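Local coordinates for protein serine protease inhibitor (Schistosoma haematobium, PDB 3STO) that belongs to the serpin family and probably acts as an inhibitor of serine-type endopeptidases, at residues F381-Y386 with A397-P402; N98-E103 with N113-S118; M186-V191 with L335-F340; F197-F202 with P247-R252. All blocks are in the same frame, centred on the assembly; numbering follows the deposited sequence.

Contact 1. Residues F381-Y386 with A397-P402; sequences FICFIY and AKVMNP
Phe381 and Val399 form a hydrogen-bonded pair at the open end of the C-terminal beta hairpin (strands 381-387 and 392-399), which in the serpin fold belongs to sheet B. Phe381 N donates to Val399 O (3.0 Å), and Val399 N returns a nearly straight bond to Phe381 O at 2.8 Å (N-H...O 170°). The phenyl group starts from the crowded position, CG between the backbone N and the carbonyl carbon (chi1 59°), and lies alongside Val399, pointing the same way. It presents one face to the valine: CB sits over it, shifted toward the rim and 3.5 Å from CZ, a CH-pi contact; CG1 and CG2 also lie near CZ.

Ile382 comes next, on the other face of the sheet, in a non-hydrogen-bonded pair with Lys398. Its CG1 lies 3.9 Å from Lys398 CB, where the two side chains cross obliquely, while the ammonium of Lys398 leads away to bond Phe34 O. The outward peptide groups of Ile382 and Phe384 pair with Val258 and Val256, making strand 253-260 the other neighbour of strand 381-387.

Cys383 returns to the face of Phe381 and pairs with Ala397 through two further bonds. Cys383 N reaches Ala397 O at 3.0 Å, whereas the bond from Ala397 N to Cys383 O is more bent (133°). Before the strand runs on to Phe384 and Tyr386, which pack on Leu279 of helix 279-283, Cys383 SG touches two residues of the partner strand, 3.9 Å from Ala397 CB and 4.2 Å from Val399 CG2.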
# COMPACT_ATOMS: atom_id res chain seq x y z
N PHE A 381 12.33 -0.28 -12.62
CA PHE A 381 12.88 -0.23 -11.29
C PHE A 381 11.83 -0.56 -10.23
O PHE A 381 10.63 -0.47 -10.47
CB PHE A 381 13.46 1.15 -11.01
CG PHE A 381 12.45 2.27 -11.14
CD1 PHE A 381 12.10 2.78 -12.38
CD2 PHE A 381 11.84 2.80 -10.02
CE1 PHE A 381 11.21 3.83 -12.50
CE2 PHE A 381 10.93 3.85 -10.13
CZ PHE A 381 10.62 4.37 -11.37
N ILE A 382 12.30 -0.91 -9.05
CA ILE A 382 11.40 -1.14 -7.93
C ILE A 382 11.58 -0.01 -6.92
O ILE A 382 12.68 0.45 -6.67
CB ILE A 382 11.62 -2.58 -7.35
CG1 ILE A 382 10.80 -3.57 -8.20
CG2 ILE A 382 11.24 -2.68 -5.88
CD1 ILE A 382 11.62 -4.59 -8.82
N CYS A 383 10.48 0.47 -6.39
CA CYS A 383 10.57 1.53 -5.41
C CYS A 383 9.61 1.34 -4.23
O CYS A 383 8.63 0.57 -4.31
CB CYS A 383 10.41 2.90 -6.07
SG CYS A 383 8.82 3.12 -6.80
N PHE A 384 9.90 2.03 -3.13
CA PHE A 384 9.12 1.90 -1.91
C PHE A 384 8.96 3.25 -1.25
O PHE A 384 9.83 4.10 -1.36
CB PHE A 384 9.87 1.03 -0.93
CG PHE A 384 10.18 -0.35 -1.45
CD1 PHE A 384 9.26 -1.41 -1.28
CD2 PHE A 384 11.41 -0.62 -2.02
CE1 PHE A 384 9.54 -2.69 -1.69
CE2 PHE A 384 11.72 -1.91 -2.46
CZ PHE A 384 10.79 -2.95 -2.28
N ILE A 385 7.83 3.46 -0.58
CA ILE A 385 7.84 4.46 0.48
C ILE A 385 8.18 3.67 1.73
O ILE A 385 7.46 2.76 2.10
CB ILE A 385 6.52 5.13 0.62
CG1 ILE A 385 6.21 5.90 -0.66
CG2 ILE A 385 6.51 6.01 1.89
CD1 ILE A 385 4.79 6.41 -0.73
N TYR A 386 9.33 3.96 2.33
CA TYR A 386 9.83 3.15 3.43
C TYR A 386 9.60 3.90 4.73
O TYR A 386 9.85 5.11 4.80
CB TYR A 386 11.33 2.86 3.21
CG TYR A 386 12.03 2.11 4.32
CD1 TYR A 386 11.78 0.76 4.54
CD2 TYR A 386 12.95 2.75 5.14
CE1 TYR A 386 12.43 0.07 5.55
CE2 TYR A 386 13.60 2.06 6.16
CZ TYR A 386 13.33 0.71 6.36
OH TYR A 386 13.97 -0.00 7.37
N ALA A 397 6.13 -0.92 -5.03
CA ALA A 397 5.82 -0.63 -6.41
C ALA A 397 6.88 -1.17 -7.34
O ALA A 397 8.07 -1.14 -7.05
CB ALA A 397 5.64 0.89 -6.64
N LYS A 398 6.44 -1.64 -8.49
CA LYS A 398 7.34 -1.90 -9.59
C LYS A 398 6.94 -0.99 -10.77
O LYS A 398 5.78 -0.96 -11.21
CB LYS A 398 7.30 -3.38 -9.99
CG LYS A 398 8.16 -3.68 -11.21
CD LYS A 398 8.12 -5.15 -11.57
CE LYS A 398 6.76 -5.56 -12.10
NZ LYS A 398 6.89 -6.76 -12.96
N VAL A 399 7.91 -0.24 -11.28
CA VAL A 399 7.66 0.66 -12.39
C VAL A 399 8.38 0.21 -13.66
O VAL A 399 9.61 0.34 -13.79
CB VAL A 399 8.02 2.12 -12.04
CG1 VAL A 399 7.59 3.02 -13.15
CG2 VAL A 399 7.35 2.54 -10.71
N MSE A 400 7.62 -0.35 -14.58
CA MSE A 400 8.16 -0.83 -15.84
C MSE A 400 7.95 0.18 -16.96
O MSE A 400 8.76 0.31 -17.87
CB MSE A 400 7.48 -2.13 -16.24
CG MSE A 400 8.15 -3.34 -15.66
SE MSE A 400 7.29 -4.98 -16.28
CE MSE A 400 8.47 -6.22 -15.35
N ASN A 401 6.83 0.88 -16.87
CA ASN A 401 6.39 1.78 -17.88
C ASN A 401 5.86 3.02 -17.20
O ASN A 401 4.67 3.07 -16.84
CB ASN A 401 5.28 1.12 -18.71
CG ASN A 401 5.00 1.86 -20.03
OD1 ASN A 401 5.36 3.03 -20.21
ND2 ASN A 401 4.37 1.16 -20.96
N PRO A 402 6.72 4.03 -17.02
CA PRO A 402 6.28 5.29 -16.40
C PRO A 402 5.35 6.02 -17.35
O PRO A 402 5.61 6.10 -18.54
CB PRO A 402 7.58 6.08 -16.19
CG PRO A 402 8.70 5.25 -16.83
CD PRO A 402 8.09 4.09 -17.55

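Contact 2. Residues N98-E103 with N113-S118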
# COMPACT_ATOMS: atom_id res chain seq x y z
N ASN A 98 -2.56 4.70 14.85
CA ASN A 98 -2.06 5.83 15.63
C ASN A 98 -0.66 6.29 15.22
O ASN A 98 -0.38 7.49 15.15
CB ASN A 98 -2.04 5.51 17.12
CG ASN A 98 -3.43 5.53 17.74
OD1 ASN A 98 -4.33 6.21 17.24
ND2 ASN A 98 -3.61 4.78 18.83
N SER A 99 0.22 5.32 15.00
CA SER A 99 1.59 5.59 14.63
C SER A 99 1.62 6.32 13.30
O SER A 99 2.27 7.34 13.19
CB SER A 99 2.37 4.29 14.54
OG SER A 99 3.73 4.57 14.37
N LEU A 100 0.86 5.85 12.32
CA LEU A 100 0.92 6.41 10.97
C LEU A 100 0.21 7.76 10.83
O LEU A 100 0.74 8.70 10.19
CB LEU A 100 0.38 5.41 9.94
CG LEU A 100 1.26 4.19 9.63
CD1 LEU A 100 0.48 3.12 8.85
CD2 LEU A 100 2.47 4.66 8.86
N THR A 101 -0.97 7.87 11.43
CA THR A 101 -1.77 9.10 11.26
C THR A 101 -1.28 10.22 12.17
O THR A 101 -1.70 11.36 12.04
CB THR A 101 -3.29 8.86 11.49
OG1 THR A 101 -3.53 8.53 12.86
CG2 THR A 101 -3.81 7.72 10.60
N SER A 102 -0.38 9.91 13.10
CA SER A 102 0.21 10.95 13.91
C SER A 102 1.23 11.80 13.12
O SER A 102 1.61 12.87 13.57
CB SER A 102 0.90 10.37 15.13
OG SER A 102 2.04 9.64 14.75
N GLU A 103 1.64 11.34 11.95
CA GLU A 103 2.66 12.07 11.20
C GLU A 103 2.07 13.25 10.40
O GLU A 103 1.13 13.11 9.62
CB GLU A 103 3.52 11.13 10.35
CG GLU A 103 4.19 10.03 11.19
CD GLU A 103 5.27 10.62 12.10
OE1 GLU A 103 5.60 11.83 11.95
OE2 GLU A 103 5.80 9.88 12.96
N ASN A 113 -2.24 15.36 7.47
CA ASN A 113 -1.71 14.04 7.70
C ASN A 113 -0.82 13.66 6.54
O ASN A 113 -1.22 13.77 5.39
CB ASN A 113 -2.84 13.00 7.76
CG ASN A 113 -3.38 12.77 9.16
OD1 ASN A 113 -3.09 13.55 10.09
ND2 ASN A 113 -4.20 11.71 9.32
N VAL A 114 0.37 13.17 6.84
CA VAL A 114 1.17 12.58 5.79
C VAL A 114 0.43 11.35 5.21
O VAL A 114 0.34 11.16 3.99
CB VAL A 114 2.59 12.21 6.34
CG1 VAL A 114 3.35 11.32 5.39
CG2 VAL A 114 3.38 13.48 6.69
N VAL A 115 -0.10 10.51 6.08
CA VAL A 115 -0.71 9.27 5.66
C VAL A 115 -2.22 9.30 5.94
O VAL A 115 -2.63 9.62 7.06
CB VAL A 115 -0.13 8.08 6.42
CG1 VAL A 115 -0.63 6.75 5.81
CG2 VAL A 115 1.37 8.16 6.48
N ARG A 116 -3.03 8.99 4.93
CA ARG A 116 -4.46 8.87 5.13
C ARG A 116 -4.90 7.44 4.81
O ARG A 116 -4.78 6.96 3.66
CB ARG A 116 -5.25 9.90 4.33
N ILE A 117 -5.35 6.76 5.85
CA ILE A 117 -5.84 5.40 5.73
C ILE A 117 -7.36 5.43 5.68
O ILE A 117 -8.01 6.09 6.52
CB ILE A 117 -5.42 4.60 6.97
CG1 ILE A 117 -3.89 4.46 7.00
CG2 ILE A 117 -6.18 3.25 7.03
CD1 ILE A 117 -3.28 4.71 8.37
N SER A 118 -7.95 4.76 4.69
CA SER A 118 -9.41 4.75 4.62
C SER A 118 -9.96 3.39 4.22
O SER A 118 -9.56 2.81 3.19
CB SER A 118 -9.93 5.80 3.64
OG SER A 118 -9.57 7.10 4.05
O HOH W 1 -0.27 10.79 8.90
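Leu100, near the end of helix 82-101, packs on Ile117 and Val115 of strand 112-124. Its CB meets Ile117 CD1 at 4.0 Å, the two side chains crossing at about a right angle. From there CG stands anti to the carbonyl carbon (chi1 -72°) and carries two methyls to different partners: CD1 stays beside Ile117 CD1, whereas CD2 looks toward Val115, 4.4 Å from its CG2, and also touches Arg252. Thr101 adds to the grip on Ile117, its CG2 lying 3.8 Å from Ile117 CD1, while its hydroxyl turns back to Asn97 O.

Polar links hold the backbones together beyond the helix. Val114 N donates to Glu103 O at 2.9 Å with a nearly straight N-H...O angle of 171°. A water sits beside this bond: it accepts from Val115 N (2.8 Å) and can donate to Leu100 O and Glu103 O, though its two protons cannot serve all the oxygens around it at once. The Glu103 carboxylate leaves the contact for Asn250 and a salt bridge with Arg252.

In serpin terms this is the passage from helix D into strand 2 of sheet A. The helix end rests on one side of strand 112-124; from the adjoining strand 186-197 Phe192 lies on Val115 and Ile117 and Phe194 on Val114, and Phe253 of strand 253-260 lies on Val114 and Val115.

Contact 3. Residues M186-V191 with L335-F340; sequences MILVNV and LYVNEF
Met186 and Asn338 exchange two hydrogen bonds where strands 186-197 and 339-348 begin to run in parallel, as the neighbouring strands 3 and 5 of serpin sheet A. Direct pairing of these strands is characteristic of a serpin whose reactive loop has not been fully inserted between them. Asn338 OD1 accepts Met186 N in its carbonyl plane (3.0 Å, N-H...O 169°) and also receives Ala185 N, serving two successive peptide groups. Met186 O is in turn met by Asn338 N at 2.8 Å. Two residues on, Leu188 N reaches Glu339 O (2.9 Å). On the far edge of strand 186-197, Ile187 bonds to Phe122 of strand 112-124. Leu335 O has the hydroxyl of Ser324. Asn190 OD1 takes a hydrogen bond from Gln342 NE2, and its ND2 makes a weak one to Thr119 OG1.

The selenomethionine Met186 bends at its last torsion (chi3 37°), bringing CE to Val337 CG2 (3.4 Å) and Leu335 CG (3.5 Å). On the other face Glu339 lies alongside Ile187, its OE2 3.4 Å from Ile187 CD1. Toward helix 43-55, Leu188 CD1 comes off-centre over the phenyl group, 3.8 Å from Phe340 CD2.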
# COMPACT_ATOMS: atom_id res chain seq x y z
N MSE A 186 -21.93 -7.30 -0.10
CA MSE A 186 -20.97 -6.46 0.60
C MSE A 186 -19.68 -6.27 -0.16
O MSE A 186 -19.12 -7.22 -0.73
CB MSE A 186 -20.66 -7.04 1.98
CG MSE A 186 -19.61 -6.24 2.74
SE MSE A 186 -19.42 -6.81 4.64
CE MSE A 186 -19.68 -8.74 4.41
N ILE A 187 -19.22 -5.03 -0.17
CA ILE A 187 -17.96 -4.68 -0.80
C ILE A 187 -17.07 -3.88 0.15
O ILE A 187 -17.51 -2.92 0.78
CB ILE A 187 -18.18 -3.87 -2.05
CG1 ILE A 187 -18.78 -4.75 -3.16
CG2 ILE A 187 -16.85 -3.21 -2.48
CD1 ILE A 187 -19.01 -4.01 -4.46
N LEU A 188 -15.83 -4.32 0.27
CA LEU A 188 -14.81 -3.60 1.04
C LEU A 188 -13.85 -2.89 0.07
O LEU A 188 -13.42 -3.47 -0.93
CB LEU A 188 -14.00 -4.55 1.91
CG LEU A 188 -14.71 -5.41 2.95
CD1 LEU A 188 -13.70 -6.35 3.59
CD2 LEU A 188 -15.35 -4.52 3.97
N VAL A 189 -13.56 -1.63 0.40
CA VAL A 189 -12.71 -0.75 -0.40
C VAL A 189 -11.63 -0.11 0.49
O VAL A 189 -11.93 0.59 1.45
CB VAL A 189 -13.53 0.38 -1.11
CG1 VAL A 189 -12.63 1.16 -2.06
CG2 VAL A 189 -14.67 -0.20 -1.91
N ASN A 190 -10.37 -0.39 0.20
CA ASN A 190 -9.26 0.27 0.89
C ASN A 190 -8.54 1.35 0.05
O ASN A 190 -8.23 1.17 -1.12
CB ASN A 190 -8.25 -0.74 1.48
CG ASN A 190 -7.11 -0.04 2.24
OD1 ASN A 190 -5.99 0.10 1.74
ND2 ASN A 190 -7.43 0.45 3.43
N VAL A 191 -8.32 2.50 0.68
CA VAL A 191 -7.61 3.61 0.10
C VAL A 191 -6.43 3.96 1.00
O VAL A 191 -6.57 4.12 2.23
CB VAL A 191 -8.51 4.85 -0.02
CG1 VAL A 191 -7.68 6.08 -0.38
CG2 VAL A 191 -9.62 4.62 -1.04
N LEU A 335 -24.72 -12.89 4.72
CA LEU A 335 -23.81 -11.77 4.52
C LEU A 335 -22.41 -12.33 4.32
O LEU A 335 -21.89 -13.05 5.18
CB LEU A 335 -23.79 -10.80 5.69
CG LEU A 335 -22.90 -9.58 5.43
CD1 LEU A 335 -23.41 -8.73 4.28
CD2 LEU A 335 -22.76 -8.75 6.67
N TYR A 336 -21.81 -12.00 3.19
CA TYR A 336 -20.40 -12.32 2.97
C TYR A 336 -19.80 -11.24 2.08
O TYR A 336 -20.51 -10.40 1.53
CB TYR A 336 -20.23 -13.68 2.31
CG TYR A 336 -20.74 -13.69 0.89
CD1 TYR A 336 -22.12 -13.70 0.63
CD2 TYR A 336 -19.86 -13.67 -0.19
CE1 TYR A 336 -22.59 -13.73 -0.67
CE2 TYR A 336 -20.32 -13.68 -1.49
CZ TYR A 336 -21.68 -13.71 -1.72
OH TYR A 336 -22.14 -13.73 -3.01
N VAL A 337 -18.47 -11.26 1.95
CA VAL A 337 -17.81 -10.22 1.18
C VAL A 337 -17.73 -10.62 -0.29
O VAL A 337 -17.15 -11.66 -0.61
CB VAL A 337 -16.43 -9.91 1.77
CG1 VAL A 337 -15.62 -9.01 0.80
CG2 VAL A 337 -16.59 -9.24 3.13
N ASN A 338 -18.30 -9.81 -1.18
CA ASN A 338 -18.22 -10.11 -2.61
C ASN A 338 -16.88 -9.65 -3.19
O ASN A 338 -16.21 -10.40 -3.91
CB ASN A 338 -19.35 -9.42 -3.38
CG ASN A 338 -20.70 -9.95 -3.03
OD1 ASN A 338 -21.33 -9.49 -2.06
ND2 ASN A 338 -21.17 -10.92 -3.81
N GLU A 339 -16.49 -8.41 -2.87
CA GLU A 339 -15.25 -7.83 -3.41
C GLU A 339 -14.44 -7.11 -2.33
O GLU A 339 -14.98 -6.50 -1.41
CB GLU A 339 -15.55 -6.86 -4.55
CG GLU A 339 -16.59 -7.34 -5.54
CD GLU A 339 -16.92 -6.31 -6.61
OE1 GLU A 339 -15.98 -5.63 -7.11
OE2 GLU A 339 -18.11 -6.16 -6.96
N PHE A 340 -13.13 -7.22 -2.45
CA PHE A 340 -12.22 -6.62 -1.51
C PHE A 340 -11.18 -5.97 -2.43
O PHE A 340 -10.36 -6.62 -3.08
CB PHE A 340 -11.66 -7.71 -0.60
CG PHE A 340 -10.78 -7.21 0.52
CD1 PHE A 340 -10.02 -6.08 0.39
CD2 PHE A 340 -10.73 -7.88 1.73
CE1 PHE A 340 -9.20 -5.64 1.41
CE2 PHE A 340 -9.91 -7.44 2.76
CZ PHE A 340 -9.14 -6.31 2.59

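Contact 4. Residues F197-F202 with P247-R252; sequences FWQSPF and PLNNTR
Two backbone hydrogen bonds join Phe197 and Gln199 to the turn 247-252, one on each side of the Trp198-Leu248 bridge. Asn249 N donates to Phe197 O at 2.8 Å through a bent N-H...O angle of 136°, and Gln199 N reaches Pro247 O at 3.1 Å along a straighter path (162°). A water adds a third link, accepting from Ser200 N (2.7 Å) and donating to Pro247 O (3.0 Å), so this carbonyl has two donors.

The segments are the exit from strand 186-197 and the turn between strands 241-247 and 253-260, which in the serpin fold brings the end of sheet A against sheet B. Trp198, with its NE1 bonded to Asn349 O, lies where sheet A opens in inhibitory serpins, the region known as the breach.

Among van der Waals contacts, the indole meets Pro247 O at its edge, in plane, 3.9 Å from CE3. Leu248 CD2 approaches the same CE3 obliquely at 4.1 Å, while Phe202 CE1 lies over one face of the indole near its rim. Gln199 CB presses against Leu248 O (3.4 Å). Its CG, anti to the backbone N (chi1 -167°), passes alongside Thr251 and comes 4.1 Å from Thr251 CG2.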
# COMPACT_ATOMS: atom_id res chain seq x y z
N PHE A 197 6.10 16.64 0.68
CA PHE A 197 7.18 17.25 -0.09
C PHE A 197 8.46 16.49 0.13
O PHE A 197 8.62 15.81 1.17
CB PHE A 197 7.39 18.70 0.38
CG PHE A 197 6.28 19.63 0.00
CD1 PHE A 197 5.78 19.65 -1.29
CD2 PHE A 197 5.71 20.46 0.93
CE1 PHE A 197 4.74 20.49 -1.65
CE2 PHE A 197 4.67 21.32 0.58
CZ PHE A 197 4.19 21.32 -0.71
N TRP A 198 9.36 16.55 -0.85
CA TRP A 198 10.74 16.12 -0.68
C TRP A 198 11.37 16.98 0.38
O TRP A 198 11.09 18.17 0.48
CB TRP A 198 11.58 16.28 -1.96
CG TRP A 198 11.08 15.49 -3.11
CD1 TRP A 198 10.54 15.98 -4.27
CD2 TRP A 198 11.03 14.05 -3.21
NE1 TRP A 198 10.16 14.93 -5.08
CE2 TRP A 198 10.46 13.74 -4.47
CE3 TRP A 198 11.42 13.00 -2.36
CZ2 TRP A 198 10.27 12.43 -4.90
CZ3 TRP A 198 11.23 11.69 -2.79
CH2 TRP A 198 10.66 11.42 -4.05
N GLN A 199 12.23 16.36 1.18
CA GLN A 199 13.12 17.12 2.04
C GLN A 199 13.98 18.07 1.15
O GLN A 199 14.19 19.23 1.50
CB GLN A 199 13.96 16.15 2.89
CG GLN A 199 14.70 16.81 4.04
CD GLN A 199 15.89 17.65 3.53
OE1 GLN A 199 16.60 17.24 2.63
NE2 GLN A 199 16.07 18.82 4.12
N SER A 200 14.44 17.56 0.00
CA SER A 200 15.14 18.37 -1.01
C SER A 200 14.56 18.21 -2.45
O SER A 200 14.91 17.28 -3.18
CB SER A 200 16.62 18.04 -1.00
OG SER A 200 17.22 18.72 -2.05
N PRO A 201 13.69 19.12 -2.86
CA PRO A 201 12.91 19.00 -4.09
C PRO A 201 13.76 19.22 -5.32
O PRO A 201 14.81 19.84 -5.22
CB PRO A 201 11.89 20.16 -3.97
CG PRO A 201 12.05 20.69 -2.62
CD PRO A 201 13.43 20.41 -2.20
N PHE A 202 13.31 18.69 -6.45
CA PHE A 202 13.99 18.86 -7.72
C PHE A 202 13.64 20.23 -8.22
O PHE A 202 12.56 20.71 -7.93
CB PHE A 202 13.50 17.82 -8.74
CG PHE A 202 13.86 16.39 -8.41
CD1 PHE A 202 13.02 15.61 -7.61
CD2 PHE A 202 15.02 15.81 -8.92
CE1 PHE A 202 13.33 14.29 -7.33
CE2 PHE A 202 15.35 14.49 -8.65
CZ PHE A 202 14.48 13.71 -7.84
N PRO A 247 14.88 11.12 1.23
CA PRO A 247 13.95 11.41 2.32
C PRO A 247 12.82 12.38 1.94
O PRO A 247 12.97 13.32 1.16
CB PRO A 247 14.85 12.05 3.40
CG PRO A 247 16.27 11.93 2.90
CD PRO A 247 16.19 11.76 1.41
N LEU A 248 11.67 12.14 2.55
CA LEU A 248 10.58 13.08 2.46
C LEU A 248 10.76 14.12 3.54
O LEU A 248 11.70 14.05 4.34
CB LEU A 248 9.22 12.35 2.52
CG LEU A 248 9.15 11.72 1.12
CD1 LEU A 248 8.89 10.26 1.17
CD2 LEU A 248 8.24 12.51 0.14
N ASN A 249 9.90 15.12 3.53
CA ASN A 249 10.15 16.25 4.39
C ASN A 249 9.93 15.87 5.85
O ASN A 249 10.69 16.24 6.72
CB ASN A 249 9.29 17.45 4.00
CG ASN A 249 9.77 18.69 4.69
OD1 ASN A 249 10.97 18.99 4.66
ND2 ASN A 249 8.88 19.37 5.37
N ASN A 250 8.88 15.11 6.11
CA ASN A 250 8.82 14.37 7.34
C ASN A 250 9.77 13.17 7.17
O ASN A 250 9.48 12.22 6.43
CB ASN A 250 7.37 13.96 7.67
CG ASN A 250 7.26 13.27 9.02
OD1 ASN A 250 8.21 12.63 9.46
ND2 ASN A 250 6.10 13.42 9.69
N THR A 251 10.92 13.23 7.82
CA THR A 251 11.98 12.31 7.46
C THR A 251 11.87 10.91 8.04
O THR A 251 12.78 10.08 7.87
CB THR A 251 13.36 12.90 7.72
OG1 THR A 251 13.58 12.99 9.14
CG2 THR A 251 13.48 14.28 7.05
N ARG A 252 10.76 10.63 8.71
CA ARG A 252 10.44 9.26 9.08
C ARG A 252 10.19 8.41 7.79
O ARG A 252 10.43 7.20 7.74
CB ARG A 252 9.20 9.26 9.99
CG ARG A 252 8.42 7.97 9.91
CD ARG A 252 7.36 7.88 10.98
NE ARG A 252 6.77 6.55 11.01
CZ ARG A 252 5.75 6.22 11.80
NH1 ARG A 252 5.21 7.12 12.60
NH2 ARG A 252 5.27 4.98 11.77
O HOH W 2 15.02 14.90 -0.36

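In the fold
From the N terminus, contact 2 comes first, closing the short connection between helix 82-101 and strand 112-124. Contact 3 then spans most of the middle of the chain, bringing residues 335-340 back beside 186-191; contact 4, a shorter closure between 197-202 and 247-252, falls wholly within that span. Contact 1 follows in series as the C-terminal hairpin, so none of the four cross. Contacts 2 and 3 meet inside sheet A, where Ser118 O faces Val191 N. Contacts 2 and 4 touch beyond the end of helix 82-101, tying it to the turn between strands 241-247 and 253-260 of sheet B. Contacts 1 and 3 lie on opposite sides of the chain's centre, about 27 Å apart between centres.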